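Local structure of NADH kinase POS5, mitochondrial (Saccharomyces cerevisiae, 3AFO) at residues 135-143 against 350-358; 293-301 against 308-316. The protein phosphorylates both NADH and NAD(+) with ATP, preferring NADH about twofold, and so is a key source of cellular NADPH, a reductant used against oxidative stress. All coordinates share one frame; numbering follows the deposited sequence.

Interaction 1 joins segments more than 200 residues apart in sequence and lies nearer the middle of the chain, where strand 142-146 of the parallel sheet meets strand 354-357 of the large antiparallel sheet. Interaction 2 is local: it pairs the two strands of the hairpin 299-303/306-311 and the segments that run on from their open end, in the C-terminal family region, more peripheral and partly solvent-facing. The centres of the two are 32 Å apart and they share no element. Both couple backbone bonds to small apolar contacts, but their polar chemistry differs: 135-143 and 350-358 meet through one arginine, one glutamine and several bridging waters, whereas 293-301 and 308-316 rely on antiparallel pairing, aspartate acceptors and a salt bridge.

Interaction 1 (135-143 against 350-358); sequences GNTQVPPVL and KRSGIYCVA
Gln138 and Arg351 cross at about a right angle, the amide and guanidinium planes 46° apart. From CB, 4.1 Å from Lys350 CG, the Gln138 chain runs on extended; its CG is anti to the backbone N (chi1 -178°), which carries it over one face of the guanidinium, 3.6 Å above the plane and offset toward the rim. CD follows over the same face, near Arg351 NH2. Beyond it, OE1 accepts a nearly straight bond from Arg351 N (2.7 Å, 165°), while NE2 makes a weak bond to a water and lies beside Arg351 NH2, donor against donor. Replacing Gln138 by alanine would probably leave the Arg351 amide without this acceptor and take away the chain's packing on one guanidinium face. In the guanidinium plane, Arg351 NH1 gives a bent bond to Val139 O (2.7 Å), approaching from above that carbonyl's plane. A water accepts from Arg351 NE and lies within bonding reach of Val139 O. Farther along, Val142 N bonds to Tyr355 O (2.8 Å) and Val357 N to Val142 O (3.0 Å), a single bridge flanked by Val142 CG2 on Ile354 CG2 (3.9 Å) and Leu143 CD1 on Val357 CB (4.0 Å). Val131 of helix 124-132 touches Val139, Val142 and Ile354. Strand 142-146 pairs with 117-122, and 354-357 with 174-186: the bridge joins the parallel sheet of the alpha/beta domain to the antiparallel sheet in this NAD kinase fold.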
loop_
_atom_site.group_PDB
_atom_site.type_symbol
_atom_site.label_atom_id
_atom_site.label_comp_id
_atom_site.label_asym_id
_atom_site.label_seq_id
_atom_site.Cartn_x
_atom_site.Cartn_y
_atom_site.Cartn_z
ATOM N N GLY A 135 9.767 -29.793 -16.327
ATOM C CA GLY A 135 9.867 -29.676 -14.871
ATOM C C GLY A 135 11.033 -30.389 -14.217
ATOM O O GLY A 135 11.896 -29.746 -13.613
ATOM N N ASN A 136 11.085 -31.712 -14.335
ATOM C CA ASN A 136 12.142 -32.454 -13.635
ATOM C C ASN A 136 13.454 -32.561 -14.412
ATOM O O ASN A 136 14.427 -33.126 -13.914
ATOM C CB ASN A 136 11.652 -33.834 -13.175
ATOM C CG ASN A 136 11.358 -34.767 -14.334
ATOM O OD1 ASN A 136 10.938 -34.325 -15.405
ATOM N ND2 ASN A 136 11.579 -36.064 -14.129
ATOM N N THR A 137 13.496 -32.003 -15.617
ATOM C CA THR A 137 14.736 -32.001 -16.381
ATOM C C THR A 137 15.276 -30.603 -16.714
ATOM O O THR A 137 14.822 -29.577 -16.187
ATOM C CB THR A 137 14.615 -32.858 -17.660
ATOM O OG1 THR A 137 15.919 -33.086 -18.201
ATOM C CG2 THR A 137 13.748 -32.164 -18.699
ATOM N N GLN A 138 16.276 -30.589 -17.576
ATOM C CA GLN A 138 16.867 -29.389 -18.087
ATOM C C GLN A 138 15.898 -28.734 -19.079
ATOM O O GLN A 138 15.338 -29.415 -19.934
ATOM C CB GLN A 138 18.141 -29.803 -18.797
ATOM C CG GLN A 138 18.962 -28.706 -19.374
ATOM C CD GLN A 138 20.335 -29.211 -19.710
ATOM O OE1 GLN A 138 21.091 -29.593 -18.821
ATOM N NE2 GLN A 138 20.662 -29.244 -20.997
ATOM N N VAL A 139 15.705 -27.421 -18.955
ATOM C CA VAL A 139 14.857 -26.666 -19.877
ATOM C C VAL A 139 15.676 -26.170 -21.073
ATOM O O VAL A 139 16.699 -25.508 -20.905
ATOM C CB VAL A 139 14.142 -25.470 -19.168
ATOM C CG1 VAL A 139 13.046 -24.886 -20.059
ATOM C CG2 VAL A 139 13.550 -25.907 -17.831
ATOM N N PRO A 140 15.236 -26.495 -22.302
ATOM C CA PRO A 140 15.904 -25.940 -23.474
ATOM C C PRO A 140 15.665 -24.426 -23.528
ATOM O O PRO A 140 14.728 -23.940 -22.892
ATOM C CB PRO A 140 15.190 -26.632 -24.641
ATOM C CG PRO A 140 13.860 -27.031 -24.095
ATOM C CD PRO A 140 14.099 -27.360 -22.661
ATOM N N PRO A 141 16.494 -23.687 -24.289
ATOM C CA PRO A 141 16.277 -22.258 -24.510
ATOM C C PRO A 141 14.862 -21.994 -25.018
ATOM O O PRO A 141 14.290 -22.838 -25.724
ATOM C CB PRO A 141 17.294 -21.916 -25.596
ATOM C CG PRO A 141 18.338 -22.974 -25.492
ATOM C CD PRO A 141 17.673 -24.193 -25.016
ATOM N N VAL A 142 14.305 -20.841 -24.651
ATOM C CA VAL A 142 12.906 -20.514 -24.959
ATOM C C VAL A 142 12.811 -19.290 -25.865
ATOM O O VAL A 142 13.297 -18.207 -25.524
ATOM C CB VAL A 142 12.078 -20.264 -23.666
ATOM C CG1 VAL A 142 10.602 -19.991 -24.003
ATOM C CG2 VAL A 142 12.192 -21.451 -22.712
ATOM N N LEU A 143 12.186 -19.479 -27.023
ATOM C CA LEU A 143 11.983 -18.410 -27.996
ATOM C C LEU A 143 10.501 -18.096 -28.026
ATOM O O LEU A 143 9.693 -18.929 -28.434
ATOM C CB LEU A 143 12.458 -18.832 -29.403
ATOM C CG LEU A 143 12.297 -17.784 -30.519
ATOM C CD1 LEU A 143 12.907 -16.446 -30.132
ATOM C CD2 LEU A 143 12.847 -18.267 -31.885
ATOM N N LYS A 350 23.319 -31.301 -15.252
ATOM C CA LYS A 350 22.005 -30.736 -15.548
ATOM C C LYS A 350 22.008 -29.221 -15.341
ATOM O O LYS A 350 22.207 -28.735 -14.222
ATOM C CB LYS A 350 20.923 -31.408 -14.687
ATOM C CG LYS A 350 19.529 -31.404 -15.307
ATOM C CD LYS A 350 18.594 -30.388 -14.646
ATOM C CE LYS A 350 17.902 -30.990 -13.419
ATOM N NZ LYS A 350 16.759 -30.159 -12.942
ATOM N N ARG A 351 21.808 -28.480 -16.429
ATOM C CA ARG A 351 21.734 -27.025 -16.371
ATOM C C ARG A 351 20.419 -26.600 -15.700
ATOM O O ARG A 351 19.346 -27.139 -16.016
ATOM C CB ARG A 351 21.860 -26.440 -17.780
ATOM C CG ARG A 351 21.875 -24.918 -17.852
ATOM C CD ARG A 351 21.869 -24.428 -19.296
ATOM N NE ARG A 351 20.618 -24.737 -19.993
ATOM C CZ ARG A 351 20.499 -25.614 -20.992
ATOM N NH1 ARG A 351 19.315 -25.819 -21.553
ATOM N NH2 ARG A 351 21.558 -26.283 -21.443
ATOM N N SER A 352 20.518 -25.662 -14.758
ATOM C CA SER A 352 19.357 -25.188 -13.995
ATOM C C SER A 352 18.729 -23.928 -14.600
ATOM O O SER A 352 19.348 -23.244 -15.411
ATOM C CB SER A 352 19.751 -24.919 -12.536
ATOM O OG SER A 352 20.746 -23.918 -12.460
ATOM N N GLY A 353 17.500 -23.632 -14.192
ATOM C CA GLY A 353 16.821 -22.407 -14.602
ATOM C C GLY A 353 16.277 -22.450 -16.019
ATOM O O GLY A 353 16.244 -23.509 -16.659
ATOM N N ILE A 354 15.853 -21.283 -16.494
ATOM C CA ILE A 354 15.207 -21.137 -17.787
ATOM C C ILE A 354 15.897 -20.013 -18.532
ATOM O O ILE A 354 16.025 -18.912 -18.003
ATOM C CB ILE A 354 13.717 -20.763 -17.619
ATOM C CG1 ILE A 354 12.979 -21.841 -16.826
ATOM C CG2 ILE A 354 13.049 -20.530 -18.970
ATOM C CD1 ILE A 354 11.782 -21.317 -16.061
ATOM N N TYR A 355 16.326 -20.279 -19.764
ATOM C CA TYR A 355 16.962 -19.258 -20.580
ATOM C C TYR A 355 16.025 -18.785 -21.677
ATOM O O TYR A 355 15.645 -19.560 -22.568
ATOM C CB TYR A 355 18.278 -19.755 -21.169
ATOM C CG TYR A 355 19.357 -20.020 -20.144
ATOM C CD1 TYR A 355 20.379 -19.095 -19.926
ATOM C CD2 TYR A 355 19.357 -21.194 -19.392
ATOM C CE1 TYR A 355 21.376 -19.339 -18.991
ATOM C CE2 TYR A 355 20.343 -21.441 -18.453
ATOM C CZ TYR A 355 21.351 -20.511 -18.259
ATOM O OH TYR A 355 22.330 -20.757 -17.324
ATOM N N CYS A 356 15.661 -17.508 -21.607
ATOM C CA CYS A 356 14.730 -16.921 -22.550
ATOM C C CYS A 356 15.492 -15.992 -23.470
ATOM O O CYS A 356 16.148 -15.059 -23.007
ATOM C CB CYS A 356 13.625 -16.152 -21.810
ATOM S SG CYS A 356 12.688 -17.163 -20.664
ATOM N N VAL A 357 15.430 -16.276 -24.769
ATOM C CA VAL A 357 15.963 -15.381 -25.794
ATOM C C VAL A 357 15.424 -13.971 -25.560
ATOM O O VAL A 357 14.211 -13.777 -25.445
ATOM C CB VAL A 357 15.573 -15.858 -27.212
ATOM C CG1 VAL A 357 16.150 -14.932 -28.291
ATOM C CG2 VAL A 357 16.054 -17.284 -27.434
ATOM N N ALA A 358 16.346 -13.014 -25.491
ATOM C CA ALA A 358 16.042 -11.602 -25.275
ATOM C C ALA A 358 16.156 -10.792 -26.566
ATOM O O ALA A 358 16.916 -11.150 -27.475
ATOM C CB ALA A 358 16.980 -11.034 -24.220
HETATM O O HOH W 1 18.571 -28.280 -23.492
HETATM O O HOH W 2 16.029 -22.831 -20.855
HETATM O O HOH W 3 16.916 -26.127 -16.701
HETATM O O HOH W 4 18.078 -24.432 -18.988
HETATM O O HOH W 5 12.167 -15.551 -25.789
#

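Interaction 2 (293-301 against 308-316); sequences KPVNSVVKL and QQDLDVGDE
Asp312 reaches across to Asn296 and Ser297: its OD1 takes the Ser297 N-H nearly along the C-O axis (3.0 Å, 168°), and its carboxylate stacks on the Asn296 amide, the planes 16° apart. Beside it Val313 N bonds to Val295 O (3.0 Å), and Val313 CG2 packs obliquely on Val295 CB and Val298 CG2. Toward the strands Leu311 N gives a short, straight bond to Val299 O (2.7 Å), whereas Val298 N reaches Leu311 O only weakly. At the non-hydrogen-bonded pair Lys300-Asp310 the two side chains lie alongside, pointing the same way. In one of its two conformers the lysine bends near its end, and there NZ forms a salt bridge with Asp310 OD1 on its syn side (3.1 Å); Lys300 NZ also hydrogen-bonds Asn208 OD1 of the second subunit, its stronger polar partner. The other carboxylate oxygen, OD2, accepts from a water that also hydrogen-bonds Ser297 OG. On the opposite face Leu301 CB meets Leu311 CD1 (4.1 Å), and both leucines rest on Leu204 of strand 201-205. In the next shell Asp315 OD2 receives Asp312 N (2.9 Å), helping to set the backbone from which the Asp312 side chain reaches out; Lys187 forms a salt bridge with Asp315. A type II turn from Asp312 to Asp315, with Gly314 at positive phi, leads from the hairpin toward strand 316-321. Val298 and Val299 together face Leu311, a classic beta bulge in the antiparallel hairpin of the NAD kinase C-terminal domain, where strand 306-311 forms the edge of the sheet within this chain.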
loop_
_atom_site.group_PDB
_atom_site.type_symbol
_atom_site.label_atom_id
_atom_site.label_comp_id
_atom_site.label_asym_id
_atom_site.label_seq_id
_atom_site.Cartn_x
_atom_site.Cartn_y
_atom_site.Cartn_z
ATOM N N LYS A 293 -15.341 -24.549 10.574
ATOM C CA LYS A 293 -15.920 -25.042 9.323
ATOM C C LYS A 293 -15.431 -26.469 8.993
ATOM O O LYS A 293 -14.853 -27.139 9.856
ATOM C CB LYS A 293 -15.497 -24.083 8.198
ATOM C CG LYS A 293 -14.031 -23.638 8.301
ATOM C CD LYS A 293 -13.340 -23.550 6.952
ATOM C CE LYS A 293 -11.842 -23.337 7.136
ATOM N NZ LYS A 293 -11.195 -22.765 5.921
ATOM N N PRO A 294 -15.691 -26.951 7.751
ATOM C CA PRO A 294 -14.968 -28.115 7.211
ATOM C C PRO A 294 -13.437 -28.006 7.321
ATOM O O PRO A 294 -12.888 -26.899 7.370
ATOM C CB PRO A 294 -15.375 -28.116 5.734
ATOM C CG PRO A 294 -16.760 -27.524 5.721
ATOM C CD PRO A 294 -16.913 -26.669 6.967
ATOM N N VAL A 295 -12.762 -29.152 7.353
ATOM C CA VAL A 295 -11.296 -29.194 7.398
ATOM C C VAL A 295 -10.701 -29.713 6.080
ATOM O O VAL A 295 -9.482 -29.745 5.900
ATOM C CB VAL A 295 -10.771 -30.012 8.615
ATOM C CG1 VAL A 295 -10.925 -29.208 9.905
ATOM C CG2 VAL A 295 -11.479 -31.371 8.720
ATOM N N ASN A 296 -11.574 -30.109 5.158
ATOM C CA ASN A 296 -11.145 -30.599 3.847
ATOM C C ASN A 296 -11.374 -29.571 2.745
ATOM O O ASN A 296 -12.303 -28.763 2.831
ATOM C CB ASN A 296 -11.843 -31.921 3.507
ATOM C CG ASN A 296 -11.096 -33.141 4.045
ATOM O OD1 ASN A 296 -10.958 -34.151 3.352
ATOM N ND2 ASN A 296 -10.604 -33.049 5.283
ATOM N N SER A 297 -10.519 -29.605 1.722
ATOM C CA SER A 297 -10.611 -28.699 0.565
ATOM C C SER A 297 -10.662 -27.229 0.976
ATOM O O SER A 297 -11.283 -26.405 0.302
ATOM C CB SER A 297 -11.833 -29.042 -0.302
ATOM O OG SER A 297 -11.717 -30.335 -0.862
ATOM N N VAL A 298 -10.006 -26.902 2.084
ATOM C CA VAL A 298 -10.074 -25.544 2.625
ATOM C C VAL A 298 -9.182 -24.561 1.856
ATOM O O VAL A 298 -9.393 -23.335 1.925
ATOM C CB VAL A 298 -9.806 -25.498 4.159
ATOM C CG1 VAL A 298 -10.890 -26.268 4.901
ATOM C CG2 VAL A 298 -8.408 -26.045 4.512
ATOM N N VAL A 299 -8.206 -25.107 1.124
ATOM C CA VAL A 299 -7.250 -24.307 0.359
ATOM C C VAL A 299 -6.908 -24.945 -0.986
ATOM O O VAL A 299 -6.728 -26.160 -1.079
ATOM C CB VAL A 299 -5.927 -24.113 1.123
ATOM C CG1 VAL A 299 -5.124 -22.998 0.486
ATOM C CG2 VAL A 299 -6.185 -23.809 2.589
ATOM N N LYS A 300 -6.802 -24.123 -2.022
ATOM C CA LYS A 300 -6.371 -24.603 -3.323
ATOM C C LYS A 300 -4.886 -24.313 -3.497
ATOM O O LYS A 300 -4.411 -23.257 -3.082
ATOM C CB LYS A 300 -7.179 -23.948 -4.450
ATOM C CG LYS A 300 -7.089 -24.686 -5.790
ATOM C CD LYS A 300 -7.881 -23.993 -6.901
ATOM C CE LYS A 300 -9.381 -23.983 -6.635
ATOM N NZ LYS A 300 -9.982 -25.353 -6.549
ATOM N N LEU A 301 -4.160 -25.253 -4.099
ATOM C CA LEU A 301 -2.770 -25.037 -4.458
ATOM C C LEU A 301 -2.653 -24.869 -5.972
ATOM O O LEU A 301 -3.111 -25.738 -6.746
ATOM C CB LEU A 301 -1.909 -26.219 -3.985
ATOM C CG LEU A 301 -0.456 -26.251 -4.478
ATOM C CD1 LEU A 301 0.394 -25.115 -3.894
ATOM C CD2 LEU A 301 0.185 -27.612 -4.177
ATOM N N GLN A 308 -3.534 -27.469 -8.836
ATOM C CA GLN A 308 -2.926 -28.775 -8.635
ATOM C C GLN A 308 -3.907 -29.667 -7.917
ATOM O O GLN A 308 -4.237 -30.756 -8.385
ATOM C CB GLN A 308 -1.635 -28.661 -7.813
ATOM C CG GLN A 308 -0.557 -27.809 -8.473
ATOM C CD GLN A 308 -0.193 -28.303 -9.864
ATOM O OE1 GLN A 308 -0.437 -27.629 -10.859
ATOM N NE2 GLN A 308 0.370 -29.486 -9.937
ATOM N N GLN A 309 -4.405 -29.155 -6.801
ATOM C CA GLN A 309 -5.095 -29.935 -5.793
ATOM C C GLN A 309 -5.757 -29.027 -4.794
ATOM O O GLN A 309 -5.272 -27.928 -4.499
ATOM C CB GLN A 309 -4.076 -30.729 -5.000
ATOM C CG GLN A 309 -3.927 -32.160 -5.403
ATOM C CD GLN A 309 -3.155 -32.920 -4.365
ATOM O OE1 GLN A 309 -2.145 -33.549 -4.667
ATOM N NE2 GLN A 309 -3.612 -32.846 -3.116
ATOM N N ASP A 310 -6.861 -29.500 -4.249
ATOM C CA ASP A 310 -7.375 -28.930 -3.034
ATOM C C ASP A 310 -6.617 -29.592 -1.906
ATOM O O ASP A 310 -6.305 -30.787 -1.972
ATOM C CB ASP A 310 -8.876 -29.139 -2.957
ATOM C CG ASP A 310 -9.587 -28.455 -4.100
ATOM O OD1 ASP A 310 -8.895 -27.728 -4.847
ATOM O OD2 ASP A 310 -10.809 -28.633 -4.261
ATOM N N LEU A 311 -6.255 -28.789 -0.913
ATOM C CA LEU A 311 -5.491 -29.262 0.228
ATOM C C LEU A 311 -6.354 -29.246 1.473
ATOM O O LEU A 311 -7.328 -28.486 1.566
ATOM C CB LEU A 311 -4.227 -28.419 0.448
ATOM C CG LEU A 311 -3.172 -28.311 -0.659
ATOM C CD1 LEU A 311 -1.906 -27.630 -0.114
ATOM C CD2 LEU A 311 -2.841 -29.666 -1.283
ATOM N N ASP A 312 -5.981 -30.101 2.419
ATOM C CA ASP A 312 -6.680 -30.261 3.685
ATOM C C ASP A 312 -5.822 -29.733 4.830
ATOM O O ASP A 312 -4.602 -29.621 4.706
ATOM C CB ASP A 312 -7.003 -31.749 3.925
ATOM C CG ASP A 312 -7.600 -32.426 2.691
ATOM O OD1 ASP A 312 -8.504 -31.836 2.060
ATOM O OD2 ASP A 312 -7.160 -33.538 2.343
ATOM N N VAL A 313 -6.473 -29.411 5.941
ATOM C CA VAL A 313 -5.783 -29.087 7.185
ATOM C C VAL A 313 -4.770 -30.188 7.496
ATOM O O VAL A 313 -5.116 -31.376 7.491
ATOM C CB VAL A 313 -6.802 -28.931 8.346
ATOM C CG1 VAL A 313 -6.103 -28.894 9.703
ATOM C CG2 VAL A 313 -7.653 -27.686 8.143
ATOM N N GLY A 314 -3.521 -29.787 7.735
ATOM C CA GLY A 314 -2.440 -30.716 8.019
ATOM C C GLY A 314 -1.478 -30.961 6.869
ATOM O O GLY A 314 -0.349 -31.396 7.098
ATOM N N ASP A 315 -1.919 -30.703 5.634
ATOM C CA ASP A 315 -1.037 -30.762 4.471
ATOM C C ASP A 315 0.042 -29.676 4.625
ATOM O O ASP A 315 -0.183 -28.669 5.298
ATOM C CB ASP A 315 -1.823 -30.520 3.169
ATOM C CG ASP A 315 -2.796 -31.664 2.813
ATOM O OD1 ASP A 315 -2.819 -32.709 3.496
ATOM O OD2 ASP A 315 -3.563 -31.499 1.841
ATOM N N GLU A 316 1.209 -29.892 4.025
ATOM C CA GLU A 316 2.258 -28.865 3.976
ATOM C C GLU A 316 2.841 -28.782 2.593
ATOM O O GLU A 316 2.939 -29.804 1.887
ATOM C CB GLU A 316 3.430 -29.192 4.899
ATOM C CG GLU A 316 3.120 -29.481 6.340
ATOM C CD GLU A 316 4.341 -30.045 7.043
ATOM O OE1 GLU A 316 5.144 -30.727 6.375
ATOM O OE2 GLU A 316 4.508 -29.815 8.254
HETATM O O HOH W 6 -11.718 -30.862 -3.645
#